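Local coordinates for 3-oxoacyl-[acyl-carrier protein] synthase (Thermus thermophilus, PDB 1UB7) that probably catalyses the first condensation of fatty acid synthesis, joining acetyl-CoA and malonyl-ACP to give 3-oxobutanoyl-ACP, at residues A[87-92]-A[103-108]; A[129-134]-A[161-166]; A[245-250]-A[269-274]. All coordinates share one frame; numbering follows the deposited sequence.

Interaction 1: residues A[87-92]-A[103-108]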
loop_
_atom_site.group_PDB
_atom_site.type_symbol
_atom_site.label_atom_id
_atom_site.label_comp_id
_atom_site.label_asym_id
_atom_site.label_seq_id
_atom_site.Cartn_x
_atom_site.Cartn_y
_atom_site.Cartn_z
ATOM N N PRO A 87 1.127 -8.609 9.845
ATOM C CA PRO A 87 0.885 -7.164 9.894
ATOM C C PRO A 87 1.754 -6.422 8.873
ATOM O O PRO A 87 2.763 -6.955 8.404
ATOM C CB PRO A 87 1.259 -6.816 11.334
ATOM C CG PRO A 87 2.430 -7.740 11.580
ATOM C CD PRO A 87 1.943 -9.048 10.992
ATOM N N ASP A 88 1.366 -5.203 8.518
ATOM C CA ASP A 88 2.166 -4.443 7.579
ATOM C C ASP A 88 3.397 -3.885 8.291
ATOM O O ASP A 88 3.427 -3.716 9.503
ATOM C CB ASP A 88 1.359 -3.296 6.950
ATOM C CG ASP A 88 0.688 -2.396 7.991
ATOM O OD1 ASP A 88 -0.334 -2.817 8.549
ATOM O OD2 ASP A 88 1.182 -1.277 8.245
ATOM N N THR A 89 4.412 -3.579 7.514
ATOM C CA THR A 89 5.645 -3.060 8.054
ATOM C C THR A 89 5.447 -1.671 8.655
ATOM O O THR A 89 6.161 -1.304 9.581
ATOM C CB THR A 89 6.715 -3.032 6.942
ATOM O OG1 THR A 89 6.741 -4.312 6.312
ATOM C CG2 THR A 89 8.085 -2.729 7.502
ATOM N N ALA A 90 4.490 -0.893 8.145
ATOM C CA ALA A 90 4.263 0.453 8.710
ATOM C C ALA A 90 3.778 0.333 10.140
ATOM O O ALA A 90 4.158 1.126 10.995
ATOM C CB ALA A 90 3.257 1.247 7.893
ATOM N N ALA A 91 2.955 -0.671 10.411
ATOM C CA ALA A 91 2.471 -0.856 11.771
ATOM C C ALA A 91 3.653 -1.190 12.704
ATOM O O ALA A 91 3.696 -0.735 13.844
ATOM C CB ALA A 91 1.425 -1.955 11.802
ATOM N N LEU A 92 4.624 -1.958 12.213
ATOM C CA LEU A 92 5.789 -2.308 13.025
ATOM C C LEU A 92 6.615 -1.052 13.319
ATOM O O LEU A 92 7.149 -0.889 14.420
ATOM C CB LEU A 92 6.659 -3.353 12.303
ATOM C CG LEU A 92 5.957 -4.644 11.845
ATOM C CD1 LEU A 92 6.936 -5.555 11.098
ATOM C CD2 LEU A 92 5.389 -5.360 13.050
ATOM N N ALA A 103 -1.223 3.449 9.998
ATOM C CA ALA A 103 -0.096 2.930 9.229
ATOM C C ALA A 103 -0.442 1.917 8.150
ATOM O O ALA A 103 -1.331 1.092 8.324
ATOM C CB ALA A 103 0.912 2.289 10.200
ATOM N N TYR A 104 0.288 1.969 7.040
ATOM C CA TYR A 104 0.074 1.006 5.988
ATOM C C TYR A 104 1.258 0.897 5.038
ATOM O O TYR A 104 2.066 1.811 4.939
ATOM C CB TYR A 104 -1.189 1.368 5.226
ATOM C CG TYR A 104 -1.080 2.578 4.322
ATOM C CD1 TYR A 104 -0.519 2.475 3.050
ATOM C CD2 TYR A 104 -1.619 3.804 4.703
ATOM C CE1 TYR A 104 -0.512 3.566 2.179
ATOM C CE2 TYR A 104 -1.614 4.900 3.841
ATOM C CZ TYR A 104 -1.064 4.775 2.589
ATOM O OH TYR A 104 -1.076 5.857 1.739
ATOM N N ASP A 105 1.368 -0.237 4.354
ATOM C CA ASP A 105 2.440 -0.420 3.369
ATOM C C ASP A 105 1.878 -0.074 2.001
ATOM O O ASP A 105 0.728 -0.371 1.706
ATOM C CB ASP A 105 2.946 -1.871 3.322
ATOM C CG ASP A 105 3.674 -2.266 4.573
ATOM O OD1 ASP A 105 4.020 -1.347 5.345
ATOM O OD2 ASP A 105 3.905 -3.478 4.788
ATOM N N LEU A 106 2.699 0.552 1.172
ATOM C CA LEU A 106 2.299 0.922 -0.168
ATOM C C LEU A 106 3.158 0.123 -1.178
ATOM O O LEU A 106 4.390 0.227 -1.181
ATOM C CB LEU A 106 2.491 2.435 -0.345
ATOM C CG LEU A 106 2.094 3.099 -1.678
ATOM C CD1 LEU A 106 1.745 4.583 -1.460
ATOM C CD2 LEU A 106 3.239 2.942 -2.702
ATOM N N LEU A 107 2.514 -0.694 -2.012
ATOM C CA LEU A 107 3.251 -1.462 -3.015
ATOM C C LEU A 107 3.006 -0.907 -4.412
ATOM O O LEU A 107 1.887 -0.962 -4.925
ATOM C CB LEU A 107 2.851 -2.937 -2.969
ATOM C CG LEU A 107 3.473 -3.736 -1.832
ATOM C CD1 LEU A 107 3.213 -3.061 -0.490
ATOM C CD2 LEU A 107 2.899 -5.106 -1.844
ATOM N N ALA A 108 4.053 -0.355 -5.017
ATOM C CA ALA A 108 3.957 0.218 -6.355
ATOM C C ALA A 108 5.316 0.143 -7.075
ATOM O O ALA A 108 5.648 0.985 -7.904
ATOM C CB ALA A 108 3.490 1.667 -6.258
HETATM O O HOH W 1 -1.493 -0.944 9.696
#
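Asp-105 turns its carboxylate onto the first turn of helix 89-96, and the polar part of the contact is built on a two-pronged grip of Thr-89 and Ala-90. Thr-89 N gives a nearly straight bond to Asp-105 OD2 (2.8 Å, 163°). Ala-90 N donates a more bent one to Asp-105 OD1, at 2.9 Å. Both N-H groups come in on the syn side, each slightly out of the carboxylate plane, a pincer that fixes the rotation of the group. CG lies beside the backbone N and anti to the carbonyl carbon (chi1 -68°), which brings the carboxylate up to the two N-H groups. An alanine here would probably leave the N-H groups of Thr-89 and Ala-90 without their acceptors in a buried place.

Asp-88 supplies the third acceptor, as the N-cap: its OD2 takes Ala-91 N at 2.9 Å, well above the carboxylate plane. A water links Asp-88 OD1 to Ala-103 O, although both legs are modelled so short that their exact lengths are doubtful.

The apolar packing is close. Ala-90 CB meets Ala-103 CB at 3.5 Å and presses against the backbone of Tyr-104, 3.2 Å from its N.

The contact joins the last two elements of the beta-alpha-beta unit formed by strand 72-78, helix 89-96 and strand 102-107. Tyr-104 bonds through its backbone to strand 72-78, while Asp-105 and Leu-107 pair with an antiparallel strand of the second subunit, carrying the sheet across the dimer interface. The two carboxylates lie close, Asp-88 OD2 4.1 Å from Asp-105 OD1, and the three N-H groups at the helix start would be expected to offset part of any repulsion.

Interaction 2: residues A[129-134]-A[161-166]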
loop_
_atom_site.group_PDB
_atom_site.type_symbol
_atom_site.label_atom_id
_atom_site.label_comp_id
_atom_site.label_asym_id
_atom_site.label_seq_id
_atom_site.Cartn_x
_atom_site.Cartn_y
_atom_site.Cartn_z
ATOM N N ALA A 129 -3.706 14.257 8.311
ATOM C CA ALA A 129 -2.512 14.028 9.127
ATOM C C ALA A 129 -1.746 15.330 9.205
ATOM O O ALA A 129 -1.729 16.087 8.240
ATOM C CB ALA A 129 -1.629 12.962 8.505
ATOM N N GLN A 130 -1.135 15.604 10.354
ATOM C CA GLN A 130 -0.348 16.828 10.528
ATOM C C GLN A 130 0.994 16.624 9.837
ATOM O O GLN A 130 1.467 17.486 9.101
ATOM C CB GLN A 130 -0.107 17.104 12.016
ATOM C CG GLN A 130 0.907 18.212 12.262
ATOM C CD GLN A 130 1.333 18.349 13.730
ATOM O OE1 GLN A 130 2.222 19.144 14.048
ATOM N NE2 GLN A 130 0.701 17.578 14.623
ATOM N N LYS A 131 1.598 15.468 10.099
ATOM C CA LYS A 131 2.872 15.098 9.511
ATOM C C LYS A 131 2.787 13.621 9.190
ATOM O O LYS A 131 2.036 12.882 9.825
ATOM C CB LYS A 131 4.017 15.334 10.492
ATOM C CG LYS A 131 4.315 16.790 10.808
ATOM C CD LYS A 131 5.299 16.852 11.971
ATOM C CE LYS A 131 5.810 18.259 12.263
ATOM N NZ LYS A 131 6.698 18.217 13.468
ATOM N N VAL A 132 3.562 13.196 8.202
ATOM C CA VAL A 132 3.561 11.808 7.791
ATOM C C VAL A 132 4.975 11.291 7.667
ATOM O O VAL A 132 5.820 11.964 7.095
ATOM C CB VAL A 132 2.881 11.627 6.401
ATOM C CG1 VAL A 132 2.911 10.158 5.992
ATOM C CG2 VAL A 132 1.459 12.102 6.456
ATOM N N LEU A 133 5.228 10.102 8.205
ATOM C CA LEU A 133 6.547 9.496 8.094
ATOM C C LEU A 133 6.486 8.605 6.864
ATOM O O LEU A 133 5.809 7.588 6.879
ATOM C CB LEU A 133 6.891 8.648 9.332
ATOM C CG LEU A 133 8.232 7.879 9.298
ATOM C CD1 LEU A 133 9.418 8.849 9.230
ATOM C CD2 LEU A 133 8.359 7.010 10.532
ATOM N N ALA A 134 7.180 9.001 5.801
ATOM C CA ALA A 134 7.196 8.239 4.557
ATOM C C ALA A 134 8.514 7.459 4.429
ATOM O O ALA A 134 9.587 8.042 4.274
ATOM C CB ALA A 134 7.009 9.194 3.371
ATOM N N ALA A 161 13.956 7.508 4.797
ATOM C CA ALA A 161 12.749 8.040 5.402
ATOM C C ALA A 161 12.722 9.550 5.423
ATOM O O ALA A 161 13.750 10.223 5.478
ATOM C CB ALA A 161 12.617 7.527 6.820
ATOM N N ALA A 162 11.522 10.087 5.404
ATOM C CA ALA A 162 11.381 11.518 5.465
ATOM C C ALA A 162 10.087 11.832 6.185
ATOM O O ALA A 162 9.156 11.028 6.199
ATOM C CB ALA A 162 11.359 12.096 4.060
ATOM N N VAL A 163 10.026 12.996 6.797
ATOM C CA VAL A 163 8.798 13.378 7.458
ATOM C C VAL A 163 8.206 14.444 6.569
ATOM O O VAL A 163 8.890 15.405 6.221
ATOM C CB VAL A 163 9.055 13.967 8.850
ATOM C CG1 VAL A 163 7.790 14.640 9.373
ATOM C CG2 VAL A 163 9.491 12.868 9.792
ATOM N N VAL A 164 6.955 14.264 6.161
ATOM C CA VAL A 164 6.317 15.271 5.326
ATOM C C VAL A 164 5.370 16.098 6.201
ATOM O O VAL A 164 4.600 15.547 6.999
ATOM C CB VAL A 164 5.544 14.614 4.151
ATOM C CG1 VAL A 164 4.792 15.660 3.371
ATOM C CG2 VAL A 164 6.522 13.886 3.236
ATOM N N GLY A 165 5.447 17.419 6.066
ATOM C CA GLY A 165 4.591 18.298 6.849
ATOM C C GLY A 165 4.491 19.704 6.275
ATOM O O GLY A 165 5.083 19.999 5.232
ATOM N N LYS A 166 3.735 20.579 6.938
ATOM C CA LYS A 166 3.598 21.954 6.457
ATOM C C LYS A 166 4.944 22.664 6.514
ATOM O O LYS A 166 5.651 22.567 7.516
ATOM C CB LYS A 166 2.595 22.739 7.311
ATOM C CG LYS A 166 1.142 22.260 7.217
ATOM C CD LYS A 166 0.442 22.686 5.923
ATOM C CE LYS A 166 -1.053 22.379 5.996
ATOM N NZ LYS A 166 -1.837 22.947 4.860
#
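The peptide groups of Val-132 and Val-164 are bonded to each other in plane: Val-132 N donates to Val-164 O at 2.8 Å and Val-164 N to Val-132 O at 2.7 Å, each donor lying in the plane of the carbonyl it meets. One face of the sheet they belong to carries Val-132, Val-164, Ala-134 and Ala-162. Helix 112-125 packs there, with Ala-120 against both valines and Trp-113 against Ala-162; the indole of Trp-113 also bonds to Ala-134 O. The other face bears Lys-131, Leu-133 and Val-163, and helix 50-64 packs there, Val-58 and Leu-61 on Leu-133 and Leu-61 on Val-163.

This is antiparallel pairing in the N-terminal mixed sheet of the thiolase fold, between strands 131-138 and 158-165, whose short segments run at 160° to each other. Ala-134 and Ala-162 form the next hydrogen-bonded pair: Ala-134 N approaches Ala-162 O with a C=O...N angle of 170°, whereas the return bond from Ala-162 N reaches Ala-134 O tilted out of its carbonyl plane.

On the second face, Leu-133 and Val-163 form a non-hydrogen-bonded pair. With CG anti to its backbone N (chi1 176°), Leu-133 swings its CD1 across to Val-163 CG2, 4.1 Å away, and to Ala-161 CB at 4.2 Å. Lys-131 lays only the root of its side chain on the neighbouring strand; its extended chain then leads away, and NZ bonds to the carbonyl of Glu-70. Where the root touches, Lys-131 CB lies 4.0 Å from Val-163 CG1.

Interaction 3: residues A[245-250]-A[269-274]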
loop_
_atom_site.group_PDB
_atom_site.type_symbol
_atom_site.label_atom_id
_atom_site.label_comp_id
_atom_site.label_asym_id
_atom_site.label_seq_id
_atom_site.Cartn_x
_atom_site.Cartn_y
_atom_site.Cartn_z
ATOM N N PRO A 245 17.388 10.913 -9.644
ATOM C CA PRO A 245 16.664 9.812 -10.274
ATOM C C PRO A 245 16.782 8.509 -9.514
ATOM O O PRO A 245 17.635 8.360 -8.645
ATOM C CB PRO A 245 17.348 9.706 -11.625
ATOM C CG PRO A 245 18.797 9.905 -11.226
ATOM C CD PRO A 245 18.695 11.120 -10.305
ATOM N N HIS A 246 15.914 7.567 -9.858
ATOM C CA HIS A 246 15.962 6.249 -9.263
ATOM C C HIS A 246 17.365 5.747 -9.629
ATOM O O HIS A 246 17.814 5.946 -10.751
ATOM C CB HIS A 246 14.906 5.354 -9.914
ATOM C CG HIS A 246 14.964 3.927 -9.470
ATOM N ND1 HIS A 246 14.455 2.891 -10.225
ATOM C CD2 HIS A 246 15.455 3.362 -8.341
ATOM C CE1 HIS A 246 14.631 1.751 -9.582
ATOM N NE2 HIS A 246 15.236 2.009 -8.435
ATOM N N GLN A 247 18.059 5.120 -8.691
ATOM C CA GLN A 247 19.401 4.608 -8.964
ATOM C C GLN A 247 19.329 3.149 -9.382
ATOM O O GLN A 247 19.653 2.260 -8.601
ATOM C CB GLN A 247 20.290 4.727 -7.725
ATOM C CG GLN A 247 20.417 6.138 -7.189
ATOM C CD GLN A 247 21.167 7.053 -8.128
ATOM O OE1 GLN A 247 22.359 6.865 -8.370
ATOM N NE2 GLN A 247 20.475 8.052 -8.663
ATOM N N ALA A 248 18.907 2.904 -10.616
ATOM C CA ALA A 248 18.800 1.539 -11.115
ATOM C C ALA A 248 19.962 1.164 -12.039
ATOM O O ALA A 248 20.531 0.073 -11.936
ATOM C CB ALA A 248 17.479 1.365 -11.849
ATOM N N ASN A 249 20.308 2.079 -12.936
ATOM C CA ASN A 249 21.371 1.849 -13.900
ATOM C C ASN A 249 22.001 3.162 -14.373
ATOM O O ASN A 249 21.303 4.103 -14.766
ATOM C CB ASN A 249 20.804 1.062 -15.088
ATOM C CG ASN A 249 21.785 0.935 -16.228
ATOM O OD1 ASN A 249 21.987 1.874 -17.002
ATOM N ND2 ASN A 249 22.410 -0.231 -16.337
ATOM N N LEU A 250 23.328 3.215 -14.337
ATOM C CA LEU A 250 24.060 4.407 -14.744
ATOM C C LEU A 250 23.811 4.778 -16.213
ATOM O O LEU A 250 23.658 5.954 -16.539
ATOM C CB LEU A 250 25.558 4.207 -14.486
ATOM C CG LEU A 250 26.492 5.408 -14.658
ATOM C CD1 LEU A 250 26.113 6.537 -13.707
ATOM C CD2 LEU A 250 27.914 4.954 -14.391
ATOM N N VAL A 269 24.130 10.625 -7.981
ATOM C CA VAL A 269 24.474 9.232 -8.267
ATOM C C VAL A 269 25.069 8.527 -7.061
ATOM O O VAL A 269 25.784 9.129 -6.265
ATOM C CB VAL A 269 25.520 9.107 -9.420
ATOM C CG1 VAL A 269 25.645 7.648 -9.852
ATOM C CG2 VAL A 269 25.121 9.985 -10.606
ATOM N N ASN A 270 24.762 7.245 -6.931
ATOM C CA ASN A 270 25.304 6.438 -5.857
ATOM C C ASN A 270 25.043 4.975 -6.176
ATOM O O ASN A 270 25.418 4.089 -5.416
ATOM C CB ASN A 270 24.728 6.862 -4.480
ATOM C CG ASN A 270 23.251 6.487 -4.273
ATOM O OD1 ASN A 270 22.522 7.212 -3.591
ATOM N ND2 ASN A 270 22.820 5.350 -4.818
ATOM N N VAL A 271 24.410 4.733 -7.326
ATOM C CA VAL A 271 24.107 3.368 -7.761
ATOM C C VAL A 271 25.396 2.560 -7.835
ATOM O O VAL A 271 25.375 1.329 -7.798
ATOM C CB VAL A 271 23.409 3.333 -9.158
ATOM C CG1 VAL A 271 24.299 3.945 -10.233
ATOM C CG2 VAL A 271 23.087 1.907 -9.532
ATOM N N ASP A 272 26.514 3.274 -7.933
ATOM C CA ASP A 272 27.837 2.670 -8.002
ATOM C C ASP A 272 28.251 2.045 -6.672
ATOM O O ASP A 272 28.970 1.041 -6.641
ATOM C CB ASP A 272 28.863 3.730 -8.422
ATOM C CG ASP A 272 28.835 4.970 -7.531
ATOM O OD1 ASP A 272 27.745 5.550 -7.345
ATOM O OD2 ASP A 272 29.903 5.376 -7.026
ATOM N N ARG A 273 27.776 2.630 -5.574
ATOM C CA ARG A 273 28.116 2.151 -4.239
ATOM C C ARG A 273 27.035 1.337 -3.526
ATOM O O ARG A 273 27.337 0.580 -2.598
ATOM C CB ARG A 273 28.535 3.341 -3.356
ATOM C CG ARG A 273 29.922 3.864 -3.670
ATOM C CD ARG A 273 30.322 5.070 -2.836
ATOM N NE ARG A 273 29.621 6.286 -3.245
ATOM C CZ ARG A 273 28.506 6.737 -2.675
ATOM N NH1 ARG A 273 27.959 6.075 -1.664
ATOM N NH2 ARG A 273 27.937 7.848 -3.118
ATOM N N TYR A 274 25.783 1.473 -3.950
ATOM C CA TYR A 274 24.716 0.731 -3.280
ATOM C C TYR A 274 23.850 -0.149 -4.181
ATOM O O TYR A 274 23.002 -0.904 -3.689
ATOM C CB TYR A 274 23.786 1.691 -2.537
ATOM C CG TYR A 274 24.440 2.660 -1.585
ATOM C CD1 TYR A 274 25.351 2.233 -0.620
ATOM C CD2 TYR A 274 24.063 4.001 -1.589
ATOM C CE1 TYR A 274 25.862 3.126 0.328
ATOM C CE2 TYR A 274 24.558 4.895 -0.654
ATOM C CZ TYR A 274 25.453 4.459 0.303
ATOM O OH TYR A 274 25.913 5.376 1.227
#
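Gln-247 and Val-271 bring the two backbones to 5.0 Å between their CA atoms, where the loop following strand 242-245 passes the start of the short helix 271-274. Gln-247 carries the contact. A bend at chi2 (-67°) turns the amide back to the helix start, where OE1 accepts two backbone N-H groups. Asn-270 N lies 2.8 Å from Gln-247 OE1, above the carbonyl plane; Val-271 N, at 3.1 Å from the same oxygen, is in plane on a lone pair. At the other end of the amide, NE2 of Gln-247 donates to Pro-245 O at 2.9 Å and also to Ala-268 O, which sets the orientation of the group. Asn-270 is the N-cap residue but makes no capping bond with its side chain; its ND2 instead packs on Gln-247 CG at 3.5 Å, the two amide planes 66° apart.

In this C-terminal half of the thiolase fold, the loop bears His-246, a predicted catalytic residue that bonds to Asn-276, another one, and it enters the predicted ACP-binding region at Gln-247.

Apolar contacts lie beside the amide. Val-271 CB rests on Gln-247 CB, 3.7 Å away, and its CG2 lies near the carbonyl oxygens of Gln-247 and Ala-248. Leu-250 CD1 reaches Val-269 CG1 at 4.0 Å, the side chains crossing at about a right angle beside Trp-264.

All three contacts are largely buried, though interaction 2 reaches solvent at Gln-130 and Lys-166 and interaction 3 includes partly exposed Leu-250 and Val-269. Interactions 1 and 2 belong to the same five-stranded sheet, their centres 15 Å apart: the first sets a helix against the strand that is outermost within the chain and is paired with the second subunit, the second pairs two inner strands. Interaction 3 lies on the other side of the chain's centre, about 25 Å from each between centres, and joins a loop to a helix start. Strand pairing relies on backbone bonds between peptides, whereas interactions 1 and 3 each use one side chain to bind two backbone N-H groups at or just before a helix start, a carboxylate in one and a neutral amide in the other.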